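Local coordinates for protein beta-hydroxyacid dehydrogenase, 3-hydroxyisobutyrate dehydrogenase (Saccharomonospora xinjiangensis XJ-54, PDB 6GRL) that probably reduces imines with NADPH as an S-selective imine reductase, pairing a Rossmann-type nucleotide-binding domain with a helical C-terminal domain, at residues A[248-251]-A[252-255]; A[282-285]-A[286-290]. All coordinates share one frame; numbering follows the deposited sequence. Where two conformers were deposited one is given.

Interaction 1 (A[248-251]-A[252-255]); sequences LGSL and RVQA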
ATOM      1  N   LEU A 248       1.959  25.661  12.075  1.00 31.74           N
ATOM      2  CA  LEU A 248       3.350  25.923  12.438  1.00 28.55           C
ATOM      3  C   LEU A 248       3.650  27.415  12.433  1.00 30.06           C
ATOM      4  O   LEU A 248       4.686  27.854  11.924  1.00 28.49           O
ATOM      5  CB  LEU A 248       4.296  25.184  11.498  1.00 26.77           C
ATOM      6  CG  LEU A 248       4.073  23.678  11.350  1.00 29.15           C
ATOM      7  CD1 LEU A 248       5.028  23.108  10.320  1.00 28.53           C
ATOM      8  CD2 LEU A 248       4.237  22.975  12.688  1.00 31.88           C
ATOM      9  N   GLY A 249       2.752  28.212  13.003  1.00 28.10           N
ATOM     10  CA  GLY A 249       2.817  29.652  12.890  1.00 30.45           C
ATOM     11  C   GLY A 249       2.101  30.153  11.649  1.00 29.52           C
ATOM     12  O   GLY A 249       1.690  29.392  10.769  1.00 30.50           O
ATOM     13  N   SER A 250       1.941  31.472  11.588  1.00 31.38           N
ATOM     14  CA  SER A 250       1.312  32.084  10.428  1.00 31.78           C
ATOM     15  C   SER A 250       2.175  31.875   9.189  1.00 28.91           C
ATOM     16  O   SER A 250       3.392  31.695   9.277  1.00 28.46           O
ATOM     17  CB  SER A 250       1.086  33.577  10.662  1.00 35.40           C
ATOM     18  OG  SER A 250       2.312  34.287  10.645  1.00 36.67           O
ATOM     19  N   LEU A 251       1.527  31.899   8.022  1.00 27.03           N
ATOM     20  CA  LEU A 251       2.262  31.716   6.775  1.00 26.86           C
ATOM     21  C   LEU A 251       3.281  32.825   6.556  1.00 26.95           C
ATOM     22  O   LEU A 251       4.309  32.601   5.906  1.00 27.37           O
ATOM     23  CB  LEU A 251       1.291  31.641   5.599  1.00 27.52           C
ATOM     24  CG  LEU A 251       0.641  30.269   5.413  1.00 26.74           C
ATOM     25  CD1 LEU A 251      -0.424  30.327   4.341  1.00 31.44           C
ATOM     26  CD2 LEU A 251       1.692  29.220   5.076  1.00 24.16           C
ATOM     27  N   ARG A 252       3.016  34.023   7.083  1.00 26.11           N
ATOM     28  CA  ARG A 252       3.989  35.105   6.974  0.62 26.41           C
ATOM     29  C   ARG A 252       5.275  34.760   7.714  1.00 25.36           C
ATOM     30  O   ARG A 252       6.377  35.025   7.218  1.00 25.18           O
ATOM     31  CB  ARG A 252       3.390  36.404   7.513  0.62 27.67           C
ATOM     32  CG  ARG A 252       2.491  37.128   6.525  0.62 29.03           C
ATOM     33  CD  ARG A 252       1.887  38.380   7.142  0.62 30.33           C
ATOM     34  NE  ARG A 252       0.469  38.208   7.446  0.62 32.85           N
ATOM     35  CZ  ARG A 252      -0.514  38.458   6.588  0.62 32.23           C
ATOM     36  NH1 ARG A 252      -0.238  38.897   5.368  0.62 32.77           N
ATOM     37  NH2 ARG A 252      -1.776  38.271   6.950  0.62 32.98           N
ATOM     38  N   VAL A 253       5.153  34.164   8.901  1.00 25.51           N
ATOM     39  CA  VAL A 253       6.334  33.760   9.658  1.00 25.98           C
ATOM     40  C   VAL A 253       7.044  32.605   8.965  1.00 27.58           C
ATOM     41  O   VAL A 253       8.278  32.580   8.875  1.00 24.98           O
ATOM     42  CB  VAL A 253       5.938  33.401  11.103  1.00 26.02           C
ATOM     43  CG1 VAL A 253       7.095  32.733  11.828  1.00 26.36           C
ATOM     44  CG2 VAL A 253       5.481  34.646  11.851  1.00 28.46           C
ATOM     45  N   GLN A 254       6.281  31.634   8.455  1.00 22.60           N
ATOM     46  CA  GLN A 254       6.897  30.478   7.810  1.00 21.67           C
ATOM     47  C   GLN A 254       7.593  30.870   6.512  1.00 26.74           C
ATOM     48  O   GLN A 254       8.655  30.326   6.186  1.00 27.15           O
ATOM     49  CB  GLN A 254       5.848  29.398   7.546  1.00 21.48           C
ATOM     50  CG  GLN A 254       5.001  29.024   8.753  1.00 22.60           C
ATOM     51  CD  GLN A 254       4.198  27.753   8.534  1.00 23.56           C
ATOM     52  OE1 GLN A 254       4.569  26.897   7.730  1.00 22.39           O
ATOM     53  NE2 GLN A 254       3.081  27.632   9.244  1.00 28.23           N
ATOM     54  N   ALA A 255       7.011  31.806   5.756  1.00 23.62           N
ATOM     55  CA  ALA A 255       7.606  32.196   4.481  1.00 23.10           C
ATOM     56  C   ALA A 255       8.965  32.852   4.683  1.00 27.98           C
ATOM     57  O   ALA A 255       9.913  32.576   3.938  1.00 29.16           O
ATOM     58  CB  ALA A 255       6.665  33.130   3.721  1.00 24.33           C
TER
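Gln254 reaches back over the start of its own helix and donates an N-H of its side-chain NE2 to the carbonyl of Gly249. The bond from Gln254 NE2 to Gly249 O is 2.7 Å long. The acceptor lies close to the plane of the Gln254 amide, but NE2 itself sits above the carbonyl plane, 42° out of it. The same nitrogen has a weak bond to Asp247 OD1. With CG anti to the carbonyl carbon (chi1 -51°), the extended chain of Gln254 runs back along the loop, and its CG packs on Ser250 O at 3.2 Å. Ser250 is the N-cap. Its OG accepts from Val253 N in a weak capping bond of 3.3 Å and also meets Val253 CG2 at 3.4 Å. The backbone then takes over: Gln254 N bonds to Ser250 O at 3.0 Å, and Ala255 N bonds to Leu251 O at 2.8 Å. Gly249 has a positive phi of 88°, where a CB would press on the preceding carbonyl O. The turn closes the loop that follows helix 229-241 and opens helix 251-267. Leu251 packs against Met282 and Arg285 of helix 273-287, Gln254 against Met282, and Ala255 against Ile286.

Interaction 2 (A[282-285]-A[286-290]); sequences MDQR and IADGH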
ATOM      1  N   MET A 282       3.708  29.511  -0.399  1.00 24.14           N
ATOM      2  CA  MET A 282       3.437  30.377   0.744  1.00 24.61           C
ATOM      3  C   MET A 282       3.267  31.825   0.310  1.00 25.94           C
ATOM      4  O   MET A 282       2.348  32.514   0.770  1.00 26.91           O
ATOM      5  CB  MET A 282       4.565  30.262   1.767  1.00 23.63           C
ATOM      6  CG  MET A 282       4.565  28.971   2.555  1.00 22.59           C
ATOM      7  SD  MET A 282       5.949  28.926   3.700  1.00 22.76           S
ATOM      8  CE  MET A 282       5.627  27.387   4.558  1.00 20.72           C
ATOM      9  N   ASP A 283       4.145  32.306  -0.574  1.00 26.10           N
ATOM     10  CA  ASP A 283       4.056  33.690  -1.026  1.00 27.48           C
ATOM     11  C   ASP A 283       2.750  33.944  -1.768  1.00 29.49           C
ATOM     12  O   ASP A 283       2.155  35.020  -1.641  1.00 30.05           O
ATOM     13  CB  ASP A 283       5.253  34.034  -1.913  1.00 27.51           C
ATOM     14  CG  ASP A 283       6.551  34.128  -1.134  1.00 28.33           C
ATOM     15  OD1 ASP A 283       6.496  34.212   0.111  1.00 28.98           O
ATOM     16  OD2 ASP A 283       7.627  34.130  -1.766  1.00 28.82           O
ATOM     17  N   GLN A 284       2.286  32.962  -2.544  1.00 29.21           N
ATOM     18  CA  GLN A 284       1.028  33.131  -3.264  1.00 31.78           C
ATOM     19  C   GLN A 284      -0.157  33.165  -2.307  1.00 32.44           C
ATOM     20  O   GLN A 284      -1.054  34.003  -2.453  1.00 31.81           O
ATOM     21  CB  GLN A 284       0.860  32.014  -4.294  1.00 33.36           C
ATOM     22  CG  GLN A 284      -0.387  32.150  -5.152  1.00 37.57           C
ATOM     23  CD  GLN A 284      -0.394  33.427  -5.971  1.00 41.25           C
ATOM     24  OE1 GLN A 284       0.621  33.809  -6.557  1.00 42.55           O
ATOM     25  NE2 GLN A 284      -1.540  34.098  -6.014  1.00 43.78           N
ATOM     26  N   ARG A 285      -0.173  32.268  -1.318  1.00 29.19           N
ATOM     27  CA  ARG A 285      -1.270  32.247  -0.354  1.00 29.72           C
ATOM     28  C   ARG A 285      -1.293  33.519   0.484  1.00 30.49           C
ATOM     29  O   ARG A 285      -2.369  34.015   0.840  1.00 31.71           O
ATOM     30  CB  ARG A 285      -1.158  31.012   0.540  1.00 29.78           C
ATOM     31  CG  ARG A 285      -2.370  30.768   1.422  1.00 30.90           C
ATOM     32  CD  ARG A 285      -3.549  30.231   0.630  1.00 32.02           C
ATOM     33  NE  ARG A 285      -4.672  29.899   1.502  1.00 32.52           N
ATOM     34  CZ  ARG A 285      -5.895  29.610   1.069  1.00 33.05           C
ATOM     35  NH1 ARG A 285      -6.159  29.614  -0.230  1.00 33.97           N
ATOM     36  NH2 ARG A 285      -6.855  29.320   1.937  1.00 32.44           N
ATOM     37  N   ILE A 286      -0.118  34.064   0.807  1.00 29.90           N
ATOM     38  CA  ILE A 286      -0.064  35.339   1.517  1.00 30.71           C
ATOM     39  C   ILE A 286      -0.567  36.466   0.625  1.00 32.43           C
ATOM     40  O   ILE A 286      -1.324  37.339   1.069  1.00 33.67           O
ATOM     41  CB  ILE A 286       1.366  35.609   2.019  1.00 29.74           C
ATOM     42  CG1 ILE A 286       1.729  34.638   3.143  1.00 28.33           C
ATOM     43  CG2 ILE A 286       1.509  37.051   2.490  1.00 30.78           C
ATOM     44  CD1 ILE A 286       3.213  34.548   3.407  1.00 27.68           C
ATOM     45  N   ALA A 287      -0.162  36.464  -0.648  1.00 32.62           N
ATOM     46  CA  ALA A 287      -0.625  37.494  -1.573  1.00 34.37           C
ATOM     47  C   ALA A 287      -2.128  37.403  -1.810  1.00 36.54           C
ATOM     48  O   ALA A 287      -2.764  38.413  -2.137  1.00 38.89           O
ATOM     49  CB  ALA A 287       0.129  37.390  -2.898  1.00 34.64           C
ATOM     50  N   ASP A 288      -2.710  36.217  -1.649  1.00 37.33           N
ATOM     51  CA  ASP A 288      -4.146  36.031  -1.808  1.00 37.64           C
ATOM     52  C   ASP A 288      -4.943  36.483  -0.591  1.00 38.51           C
ATOM     53  O   ASP A 288      -6.172  36.353  -0.595  1.00 40.94           O
ATOM     54  CB  ASP A 288      -4.458  34.562  -2.110  1.00 39.50           C
ATOM     55  CG  ASP A 288      -3.939  34.121  -3.466  1.00 42.50           C
ATOM     56  OD1 ASP A 288      -3.736  34.992  -4.338  1.00 44.57           O
ATOM     57  OD2 ASP A 288      -3.737  32.903  -3.661  1.00 42.34           O
ATOM     58  N   GLY A 289      -4.284  37.001   0.441  1.00 36.27           N
ATOM     59  CA  GLY A 289      -4.977  37.496   1.613  1.00 36.96           C
ATOM     60  C   GLY A 289      -5.166  36.494   2.727  1.00 35.85           C
ATOM     61  O   GLY A 289      -5.994  36.728   3.614  1.00 36.63           O
ATOM     62  N   HIS A 290      -4.429  35.387   2.719  1.00 34.17           N
ATOM     63  CA  HIS A 290      -4.546  34.348   3.733  1.00 33.13           C
ATOM     64  C   HIS A 290      -3.232  34.165   4.481  1.00 31.52           C
ATOM     65  O   HIS A 290      -2.849  33.049   4.841  1.00 30.24           O
ATOM     66  CB  HIS A 290      -5.000  33.029   3.109  1.00 32.74           C
ATOM     67  CG  HIS A 290      -6.294  33.130   2.362  1.00 34.40           C
ATOM     68  ND1 HIS A 290      -7.493  33.394   2.986  1.00 39.31           N
ATOM     69  CD2 HIS A 290      -6.575  33.001   1.044  1.00 35.02           C
ATOM     70  CE1 HIS A 290      -8.459  33.426   2.083  1.00 41.35           C
ATOM     71  NE2 HIS A 290      -7.927  33.189   0.898  1.00 40.70           N
TER
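Arg285 lays its guanidinium flat on the ring of His290, within the Schellman motif that ends helix 273-287. The two planes are 25° apart and their centres 4.0 Å apart. The overlap is offset. His290 CD2 stands over the centre of the guanidinium, 3.5 Å from Arg285 CZ, while Arg285 NH2 lies over the ring toward its rim. Arg285 starts with CG anti to the backbone N and then bends at chi2 (74°), which turns the guanidinium toward His290. The charge of the histidine cannot be seen. Arg285 NH2 also bonds to Gln293 OE1, which gives the guanidinium a second hold.

Gln284 and Asp288 make a second side-chain pair, one turn apart. Their amide and carboxylate planes are 55° apart. Gln284 NE2 approaches both carboxylate oxygens, with weak bonds of 2.9 Å to Asp288 OD1 and 3.4 Å to Asp288 OD2. Leu301 of helix 299-302 touches both residues. Asp283 has its salt bridge earlier in the helix, with Lys279.

Ile286 folds its CG1 branch back over the preceding turn, 3.2 Å from Met282 O. That carbonyl also receives the helical bond from Ile286 N.

Gly289 takes the positive phi of the motif. The backbone turns there, and His290 comes round beside Arg285. Two bonds lead back into the last turn: Gly289 N to Ile286 O at 3.0 Å, and His290 N to Arg285 O at 3.1 Å.

In the fold
Interaction 1 comes first along the chain, at the start of helix 251-267. Interaction 2 follows at the end of helix 273-287, the next helix. Their centres are about 11 Å apart. The start of one helix thus lies beside the end of the next, as in a helical hairpin. The two touch directly by packing: Leu251 O is 3.4 Å from Ile286 CD1, and Leu251 CD1 is 3.7 Å from His290 O. Both lie in the reductive aminase-like C-terminal domain, with centres more than 30 Å from the centre of the chain, away from the Rossmann-type sheet. The packing between them joins the two helix ends within the helical C-terminal part of the protein.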